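Local coordinates for sensor protein (Vibrio cholerae, PDB 3BY9), which probably acts as a membrane-bound histidine kinase in two-component signalling, this chain being its sensor domain, which binds the C4-dicarboxylate succinate, at residues A221-W226 and Y238-S242; S116-A120 and E247-T251; S212-Q216 and W226-E230. One frame throughout, in Å; residues are numbered along the deposited sequence. Where two conformers were deposited one is given.

In the fold
The chain folds into two PAS-like sensor domains arranged in tandem; the long helix 5-27 packs along the one with the four-stranded sheet and ends near the junction with the other. Contacts 1 and 3 lie in the domain holding the four-stranded sheet; contact 2 ties that sheet to the edge of the five-stranded sheet of the succinate-binding domain. Contacts 1 and 3 have centres about 13 Å apart, share Trp226, and alternate along the chain in the order 212-216, 221-226, 226-230, 238-242. Contact 2 brackets all of these, beginning at 116-120 and ending at 247-251; its centre is about 22 Å from that of contact 1 and 26 Å from that of contact 3. Strands 238-245 and 250-257, adjacent in one sheet, connect contact 1 to the domain junction.

Contact 1. Residues A221-W226 and Y238-S242; sequences AEQSEW and YIVSS
Strands 223-226 and 238-242 form an antiparallel beta hairpin, their short axes 4.6 Å apart at closest approach and at 142°. Tyr238 opens the register as a hydrogen-bonded pair with Trp226: Tyr238 N to Trp226 O is 2.9 Å and Trp226 N to Tyr238 O 3.0 Å. Ile239 faces Glu225 in a non-hydrogen-bonded pair, CA atoms 4.6 Å apart. Val240 (t) pairs with Ser224, its N 3.0 Å from Ser224 O and its O 2.9 Å from Ser224 N; its CG2 sits 3.5 Å from the centroid of the Trp226 five-membered ring, a CH-pi contact squarely over the face of that m-rotamer indole. Ser241 is opposite Gln223, and one water joins Ser241 OG to Gln223 NE2. Ser242 N ends the pairing 2.7 Å from Glu222 O. Helix 5-27 covers the face bearing Gln223, Glu225, Ile239 and Ser241, where Glu225 bonds Tyr5 and makes a salt bridge with Lys258; along its other edge, strand 238-245 pairs with strand 250-257.

Contact 2. Residues S116-A120 and E247-T251; sequences SQYFA and ELALT
The Phe119 ring (chi1 p, chi2 85°) lies beneath Leu250, whose CD2 is 3.8 Å from the ring centroid and over the face, a CH-pi contact; the closest pair there is Phe119 CZ to Leu250 CD2 at 3.4 Å. At the edge of the same ring two backbone carbonyls approach its plane, with Phe119 CE2 3.3 Å from Leu248 O and 3.5 Å from Ala249 O. The turn that brings them there passes through Ala249 in a left-handed conformation (55/39) before Leu250 resumes an extended one. Residues 247-249 thus belong to the turn between strands 238-245 and 250-257 of one PAS-like domain, packed against the extended edge strand 116-121 of the succinate-binding domain. The touching parts run nearly parallel, 6° apart, with no direct hydrogen bond between them. Gln117 (p) also points across: its NE2 lies 3.4 Å from Leu248 CD2 and is hydrogen-bonded to Tyr130, while one water donates to both Gln117 OE1 (2.9 Å) and Glu247 OE1 (2.8 Å).

Contact 3. Residues S212-Q216 and W226-E230; sequences SLGWQ and WRKPE
Two backbone hydrogen bonds join Gln216 and Arg227, from Gln216 N to Arg227 O (2.7 Å) and from Arg227 N to Gln216 O (2.9 Å), making a single antiparallel bridge of the hydrogen-bonded type. A water takes a hydrogen bond from Lys228 NZ (3.0 Å) and gives one to Leu213 O (2.6 Å); Lys228 NZ also forms a salt bridge with Asp236. Within 212-216, Ser212 OG accepts from Gly214 N at 2.9 Å, an ST turn, and Gly214 follows with positive phi (73/22). In this PAS-like domain the bridge pins the loop leading from helix 193-202 to the segment leaving strand 223-226, close to the calcium site of Asp237 and Lys258. The Trp215 indole (chi1 -88°, chi2 -56°) is held between the two residues flanking Arg227. Over one face Trp226 CB stands 4.0 Å from the centroid of the Trp215 five-membered ring, a CH-pi contact; over the opposite face Lys228 CE (CH-pi, 3.8 Å) and Lys228 NZ (cation-pi, 4.8 Å) approach the same Trp215 centroid. The six-membered rings of Trp215 and Trp226 meet obliquely at 47°, Trp215 CE3 to Trp226 CE3 being 3.4 Å. Farther out, Gln216 OE1 lies 3.3 Å from Pro229 CG.

Contact 1. Residues A221-W226 and Y238-S242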
loop_
_atom_site.group_PDB
_atom_site.type_symbol
_atom_site.label_atom_id
_atom_site.label_comp_id
_atom_site.label_asym_id
_atom_site.label_seq_id
_atom_site.Cartn_x
_atom_site.Cartn_y
_atom_site.Cartn_z
ATOM N N ALA A 221 15.491 -6.054 14.364
ATOM C CA ALA A 221 16.853 -5.494 14.269
ATOM C C ALA A 221 17.189 -4.812 12.990
ATOM O O ALA A 221 16.759 -5.262 11.908
ATOM C CB ALA A 221 17.895 -6.575 14.507
ATOM N N GLU A 222 17.974 -3.746 13.071
ATOM C CA GLU A 222 18.343 -3.062 11.851
ATOM C C GLU A 222 19.240 -3.986 11.014
ATOM O O GLU A 222 19.145 -4.004 9.789
ATOM C CB GLU A 222 19.095 -1.779 12.164
ATOM C CG GLU A 222 19.098 -0.807 11.006
ATOM C CD GLU A 222 19.537 0.575 11.428
ATOM O OE1 GLU A 222 19.235 0.946 12.594
ATOM O OE2 GLU A 222 20.167 1.283 10.595
ATOM N N GLN A 223 20.118 -4.734 11.682
ATOM C CA GLN A 223 21.022 -5.653 10.964
ATOM C C GLN A 223 20.876 -7.007 11.617
ATOM O O GLN A 223 21.100 -7.159 12.826
ATOM C CB GLN A 223 22.466 -5.148 11.038
ATOM C CG GLN A 223 22.638 -3.791 10.347
ATOM C CD GLN A 223 23.987 -3.147 10.619
ATOM O OE1 GLN A 223 24.564 -3.338 11.700
ATOM N NE2 GLN A 223 24.512 -2.370 9.648
ATOM N N SER A 224 20.471 -8.015 10.831
ATOM C CA SER A 224 20.253 -9.340 11.418
ATOM C C SER A 224 20.522 -10.432 10.402
ATOM O O SER A 224 21.151 -10.157 9.385
ATOM C CB SER A 224 18.796 -9.453 11.886
ATOM O OG SER A 224 18.662 -10.571 12.736
ATOM N N GLU A 225 20.104 -11.661 10.730
ATOM C CA GLU A 225 20.239 -12.801 9.795
ATOM C C GLU A 225 18.958 -13.565 9.893
ATOM O O GLU A 225 18.385 -13.671 10.986
ATOM C CB GLU A 225 21.400 -13.748 10.159
ATOM C CG GLU A 225 22.767 -13.108 10.018
ATOM C CD GLU A 225 23.907 -14.096 10.175
ATOM O OE1 GLU A 225 23.624 -15.283 10.422
ATOM O OE2 GLU A 225 25.072 -13.669 10.063
ATOM N N TRP A 226 18.496 -14.070 8.755
ATOM C CA TRP A 226 17.271 -14.873 8.692
ATOM C C TRP A 226 17.746 -16.274 8.323
ATOM O O TRP A 226 18.476 -16.434 7.357
ATOM C CB TRP A 226 16.343 -14.366 7.602
ATOM C CG TRP A 226 15.660 -13.058 7.938
ATOM C CD1 TRP A 226 15.883 -12.253 9.034
ATOM C CD2 TRP A 226 14.684 -12.383 7.133
ATOM N NE1 TRP A 226 15.098 -11.107 8.945
ATOM C CE2 TRP A 226 14.360 -11.164 7.794
ATOM C CE3 TRP A 226 14.057 -12.688 5.909
ATOM C CZ2 TRP A 226 13.431 -10.246 7.272
ATOM C CZ3 TRP A 226 13.128 -11.755 5.372
ATOM C CH2 TRP A 226 12.832 -10.549 6.069
ATOM N N TYR A 238 20.086 -15.658 5.064
ATOM C CA TYR A 238 20.398 -14.329 4.538
ATOM C C TYR A 238 20.913 -13.355 5.541
ATOM O O TYR A 238 20.548 -13.438 6.705
ATOM C CB TYR A 238 19.109 -13.675 4.006
ATOM C CG TYR A 238 18.611 -14.309 2.736
ATOM C CD1 TYR A 238 18.921 -13.760 1.511
ATOM C CD2 TYR A 238 17.895 -15.504 2.779
ATOM C CE1 TYR A 238 18.543 -14.362 0.321
ATOM C CE2 TYR A 238 17.517 -16.146 1.571
ATOM C CZ TYR A 238 17.847 -15.556 0.361
ATOM O OH TYR A 238 17.497 -16.171 -0.822
ATOM N N ILE A 239 21.706 -12.403 5.060
ATOM C CA ILE A 239 22.119 -11.274 5.916
ATOM C C ILE A 239 21.039 -10.194 5.550
ATOM O O ILE A 239 20.843 -9.887 4.388
ATOM C CB ILE A 239 23.520 -10.777 5.561
ATOM C CG1 ILE A 239 24.526 -11.884 5.954
ATOM C CG2 ILE A 239 23.852 -9.416 6.342
ATOM C CD1 ILE A 239 25.904 -11.690 5.337
ATOM N N VAL A 240 20.383 -9.603 6.553
ATOM C CA VAL A 240 19.242 -8.710 6.262
ATOM C C VAL A 240 19.357 -7.376 6.961
ATOM O O VAL A 240 19.614 -7.357 8.174
ATOM C CB VAL A 240 17.929 -9.364 6.762
ATOM C CG1 VAL A 240 16.749 -8.544 6.344
ATOM C CG2 VAL A 240 17.758 -10.776 6.149
ATOM N N SER A 241 19.256 -6.284 6.206
ATOM C CA SER A 241 19.277 -4.952 6.828
ATOM C C SER A 241 17.902 -4.354 6.654
ATOM O O SER A 241 17.285 -4.483 5.596
ATOM C CB SER A 241 20.341 -4.066 6.196
ATOM O OG SER A 241 21.613 -4.663 6.500
ATOM N N SER A 242 17.424 -3.639 7.681
ATOM C CA SER A 242 16.039 -3.151 7.612
ATOM C C SER A 242 15.954 -1.700 7.972
ATOM O O SER A 242 16.740 -1.199 8.793
ATOM C CB SER A 242 15.141 -3.950 8.582
ATOM O OG SER A 242 15.179 -5.341 8.231
HETATM O O HOH W 1 17.169 -6.645 9.746
HETATM O O HOH W 2 18.721 0.843 8.169
HETATM O O HOH W 3 23.178 -2.476 7.026
#

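Contact 2. Residues S116-A120 and E247-T251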
loop_
_atom_site.group_PDB
_atom_site.type_symbol
_atom_site.label_atom_id
_atom_site.label_comp_id
_atom_site.label_asym_id
_atom_site.label_seq_id
_atom_site.Cartn_x
_atom_site.Cartn_y
_atom_site.Cartn_z
ATOM N N SER A 116 -5.487 10.502 5.313
ATOM C CA SER A 116 -5.064 9.197 5.769
ATOM C C SER A 116 -4.403 8.503 4.600
ATOM O O SER A 116 -4.504 8.946 3.448
ATOM C CB SER A 116 -6.259 8.348 6.282
ATOM O OG SER A 116 -7.129 8.027 5.222
ATOM N N GLN A 117 -3.641 7.449 4.915
ATOM C CA GLN A 117 -3.013 6.667 3.853
ATOM C C GLN A 117 -3.076 5.205 4.263
ATOM O O GLN A 117 -3.172 4.879 5.465
ATOM C CB GLN A 117 -1.581 7.124 3.596
ATOM C CG GLN A 117 -0.683 7.073 4.818
ATOM C CD GLN A 117 0.589 7.892 4.567
ATOM O OE1 GLN A 117 0.798 8.984 5.140
ATOM N NE2 GLN A 117 1.417 7.397 3.675
ATOM N N TYR A 118 -2.995 4.298 3.275
ATOM C CA TYR A 118 -3.181 2.888 3.593
ATOM C C TYR A 118 -2.682 2.053 2.428
ATOM O O TYR A 118 -2.531 2.565 1.343
ATOM C CB TYR A 118 -4.696 2.628 3.721
ATOM C CG TYR A 118 -5.082 1.266 4.300
ATOM C CD1 TYR A 118 -4.683 0.903 5.615
ATOM C CD2 TYR A 118 -5.887 0.389 3.580
ATOM C CE1 TYR A 118 -5.079 -0.303 6.175
ATOM C CE2 TYR A 118 -6.311 -0.835 4.130
ATOM C CZ TYR A 118 -5.895 -1.159 5.432
ATOM O OH TYR A 118 -6.359 -2.322 5.993
ATOM N N PHE A 119 -2.382 0.771 2.658
ATOM C CA PHE A 119 -2.006 -0.081 1.510
ATOM C C PHE A 119 -2.824 -1.349 1.672
ATOM O O PHE A 119 -3.150 -1.738 2.803
ATOM C CB PHE A 119 -0.472 -0.384 1.470
ATOM C CG PHE A 119 0.085 -0.914 2.758
ATOM C CD1 PHE A 119 0.031 -2.272 3.046
ATOM C CD2 PHE A 119 0.637 -0.051 3.697
ATOM C CE1 PHE A 119 0.532 -2.768 4.278
ATOM C CE2 PHE A 119 1.129 -0.544 4.917
ATOM C CZ PHE A 119 1.070 -1.904 5.192
ATOM N N ALA A 120 -3.199 -1.974 0.554
ATOM C CA ALA A 120 -4.034 -3.140 0.639
ATOM C C ALA A 120 -4.133 -3.842 -0.692
ATOM O O ALA A 120 -3.717 -3.312 -1.725
ATOM C CB ALA A 120 -5.462 -2.707 1.011
ATOM N N GLU A 247 5.796 6.417 8.690
ATOM C CA GLU A 247 4.712 7.144 8.026
ATOM C C GLU A 247 3.907 6.263 7.118
ATOM O O GLU A 247 2.722 6.530 6.873
ATOM C CB GLU A 247 5.278 8.293 7.185
ATOM C CG GLU A 247 5.699 9.508 7.993
ATOM C CD GLU A 247 6.326 10.598 7.133
ATOM O OE1 GLU A 247 5.761 10.925 6.065
ATOM O OE2 GLU A 247 7.386 11.134 7.528
ATOM N N LEU A 248 4.556 5.213 6.612
ATOM C CA LEU A 248 3.946 4.281 5.661
ATOM C C LEU A 248 3.507 2.984 6.299
ATOM O O LEU A 248 2.861 2.153 5.664
ATOM C CB LEU A 248 4.960 3.933 4.559
ATOM C CG LEU A 248 5.623 5.132 3.916
ATOM C CD1 LEU A 248 6.520 4.625 2.782
ATOM C CD2 LEU A 248 4.531 6.126 3.353
ATOM N N ALA A 249 3.865 2.834 7.561
ATOM C CA ALA A 249 3.572 1.643 8.329
ATOM C C ALA A 249 4.110 0.413 7.598
ATOM O O ALA A 249 3.468 -0.645 7.541
ATOM C CB ALA A 249 2.061 1.516 8.641
ATOM N N LEU A 250 5.297 0.586 7.004
ATOM C CA LEU A 250 6.020 -0.478 6.272
ATOM C C LEU A 250 7.516 -0.432 6.576
ATOM O O LEU A 250 8.083 0.649 6.759
ATOM C CB LEU A 250 5.874 -0.320 4.761
ATOM C CG LEU A 250 4.540 -0.674 4.110
ATOM C CD1 LEU A 250 4.552 -0.221 2.640
ATOM C CD2 LEU A 250 4.318 -2.164 4.205
ATOM N N THR A 251 8.158 -1.598 6.624
ATOM C CA THR A 251 9.607 -1.644 6.870
ATOM C C THR A 251 10.217 -2.202 5.570
ATOM O O THR A 251 9.772 -3.222 5.079
ATOM C CB THR A 251 9.968 -2.586 8.059
ATOM O OG1 THR A 251 9.412 -2.037 9.286
ATOM C CG2 THR A 251 11.520 -2.690 8.247
HETATM O O HOH W 4 2.983 10.902 5.512
#

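Contact 3. Residues S212-Q216 and W226-E230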
loop_
_atom_site.group_PDB
_atom_site.type_symbol
_atom_site.label_atom_id
_atom_site.label_comp_id
_atom_site.label_asym_id
_atom_site.label_seq_id
_atom_site.Cartn_x
_atom_site.Cartn_y
_atom_site.Cartn_z
ATOM N N SER A 212 3.425 -19.049 5.733
ATOM C CA SER A 212 4.667 -18.555 6.330
ATOM C C SER A 212 5.892 -18.959 5.523
ATOM O O SER A 212 5.965 -20.091 5.032
ATOM C CB SER A 212 4.818 -19.135 7.733
ATOM O OG SER A 212 6.100 -18.784 8.234
ATOM N N LEU A 213 6.854 -18.040 5.389
ATOM C CA LEU A 213 8.114 -18.344 4.680
ATOM C C LEU A 213 9.037 -19.134 5.615
ATOM O O LEU A 213 10.080 -19.650 5.181
ATOM C CB LEU A 213 8.795 -17.056 4.221
ATOM C CG LEU A 213 7.974 -16.314 3.150
ATOM C CD1 LEU A 213 8.570 -14.933 2.915
ATOM C CD2 LEU A 213 7.931 -17.099 1.845
ATOM N N GLY A 214 8.692 -19.134 6.904
ATOM C CA GLY A 214 9.409 -19.943 7.870
ATOM C C GLY A 214 10.790 -19.534 8.289
ATOM O O GLY A 214 11.544 -20.373 8.780
ATOM N N TRP A 215 11.140 -18.257 8.122
ATOM C CA TRP A 215 12.484 -17.828 8.528
ATOM C C TRP A 215 12.483 -17.523 10.021
ATOM O O TRP A 215 11.437 -17.194 10.588
ATOM C CB TRP A 215 12.899 -16.538 7.782
ATOM C CG TRP A 215 13.574 -16.769 6.444
ATOM C CD1 TRP A 215 14.695 -17.511 6.213
ATOM C CD2 TRP A 215 13.215 -16.176 5.188
ATOM N NE1 TRP A 215 15.064 -17.415 4.878
ATOM C CE2 TRP A 215 14.172 -16.598 4.235
ATOM C CE3 TRP A 215 12.176 -15.319 4.784
ATOM C CZ2 TRP A 215 14.124 -16.192 2.892
ATOM C CZ3 TRP A 215 12.133 -14.907 3.440
ATOM C CH2 TRP A 215 13.103 -15.351 2.523
ATOM N N GLN A 216 13.658 -17.614 10.620
ATOM C CA GLN A 216 13.821 -17.315 12.040
ATOM C C GLN A 216 14.886 -16.278 12.117
ATOM O O GLN A 216 15.833 -16.302 11.329
ATOM C CB GLN A 216 14.245 -18.586 12.796
ATOM C CG GLN A 216 13.144 -19.641 12.683
ATOM C CD GLN A 216 13.465 -20.984 13.325
ATOM O OE1 GLN A 216 12.603 -21.862 13.375
ATOM N NE2 GLN A 216 14.695 -21.152 13.816
ATOM N N TRP A 226 18.496 -14.070 8.755
ATOM C CA TRP A 226 17.271 -14.873 8.692
ATOM C C TRP A 226 17.746 -16.274 8.323
ATOM O O TRP A 226 18.476 -16.434 7.357
ATOM C CB TRP A 226 16.343 -14.366 7.602
ATOM C CG TRP A 226 15.660 -13.058 7.938
ATOM C CD1 TRP A 226 15.883 -12.253 9.034
ATOM C CD2 TRP A 226 14.684 -12.383 7.133
ATOM N NE1 TRP A 226 15.098 -11.107 8.945
ATOM C CE2 TRP A 226 14.360 -11.164 7.794
ATOM C CE3 TRP A 226 14.057 -12.688 5.909
ATOM C CZ2 TRP A 226 13.431 -10.246 7.272
ATOM C CZ3 TRP A 226 13.128 -11.755 5.372
ATOM C CH2 TRP A 226 12.832 -10.549 6.069
ATOM N N ARG A 227 17.327 -17.265 9.089
ATOM C CA ARG A 227 17.745 -18.641 8.809
ATOM C C ARG A 227 16.583 -19.587 8.917
ATOM O O ARG A 227 15.508 -19.219 9.374
ATOM C CB ARG A 227 18.845 -19.081 9.782
ATOM C CG ARG A 227 18.368 -19.550 11.142
ATOM C CD ARG A 227 19.582 -19.922 12.001
ATOM N NE ARG A 227 20.421 -18.736 12.202
ATOM C CZ ARG A 227 21.410 -18.344 11.397
ATOM N NH1 ARG A 227 21.729 -19.054 10.313
ATOM N NH2 ARG A 227 22.051 -17.205 11.648
ATOM N N LYS A 228 16.772 -20.810 8.409
ATOM C CA LYS A 228 15.736 -21.821 8.502
ATOM C C LYS A 228 16.117 -22.736 9.667
ATOM O O LYS A 228 17.277 -22.793 10.074
ATOM C CB LYS A 228 15.643 -22.645 7.185
ATOM C CG LYS A 228 15.145 -21.801 6.008
ATOM C CD LYS A 228 13.690 -21.477 6.189
ATOM C CE LYS A 228 13.184 -20.566 5.110
ATOM N NZ LYS A 228 13.289 -21.319 3.800
ATOM N N PRO A 229 15.122 -23.442 10.222
ATOM C CA PRO A 229 15.350 -24.358 11.344
ATOM C C PRO A 229 16.559 -25.229 11.048
ATOM O O PRO A 229 16.720 -25.699 9.927
ATOM C CB PRO A 229 14.045 -25.155 11.405
ATOM C CG PRO A 229 13.013 -24.138 10.973
ATOM C CD PRO A 229 13.723 -23.488 9.767
ATOM N N GLU A 230 17.415 -25.436 12.045
ATOM C CA GLU A 230 18.605 -26.252 11.839
ATOM C C GLU A 230 18.206 -27.620 11.329
ATOM O O GLU A 230 17.205 -28.191 11.759
ATOM C CB GLU A 230 19.416 -26.423 13.125
ATOM C CG GLU A 230 20.632 -27.321 12.909
ATOM C CD GLU A 230 21.347 -27.705 14.194
ATOM O OE1 GLU A 230 22.168 -28.651 14.147
ATOM O OE2 GLU A 230 21.097 -27.066 15.243
HETATM O O HOH W 5 10.912 -19.898 2.726
#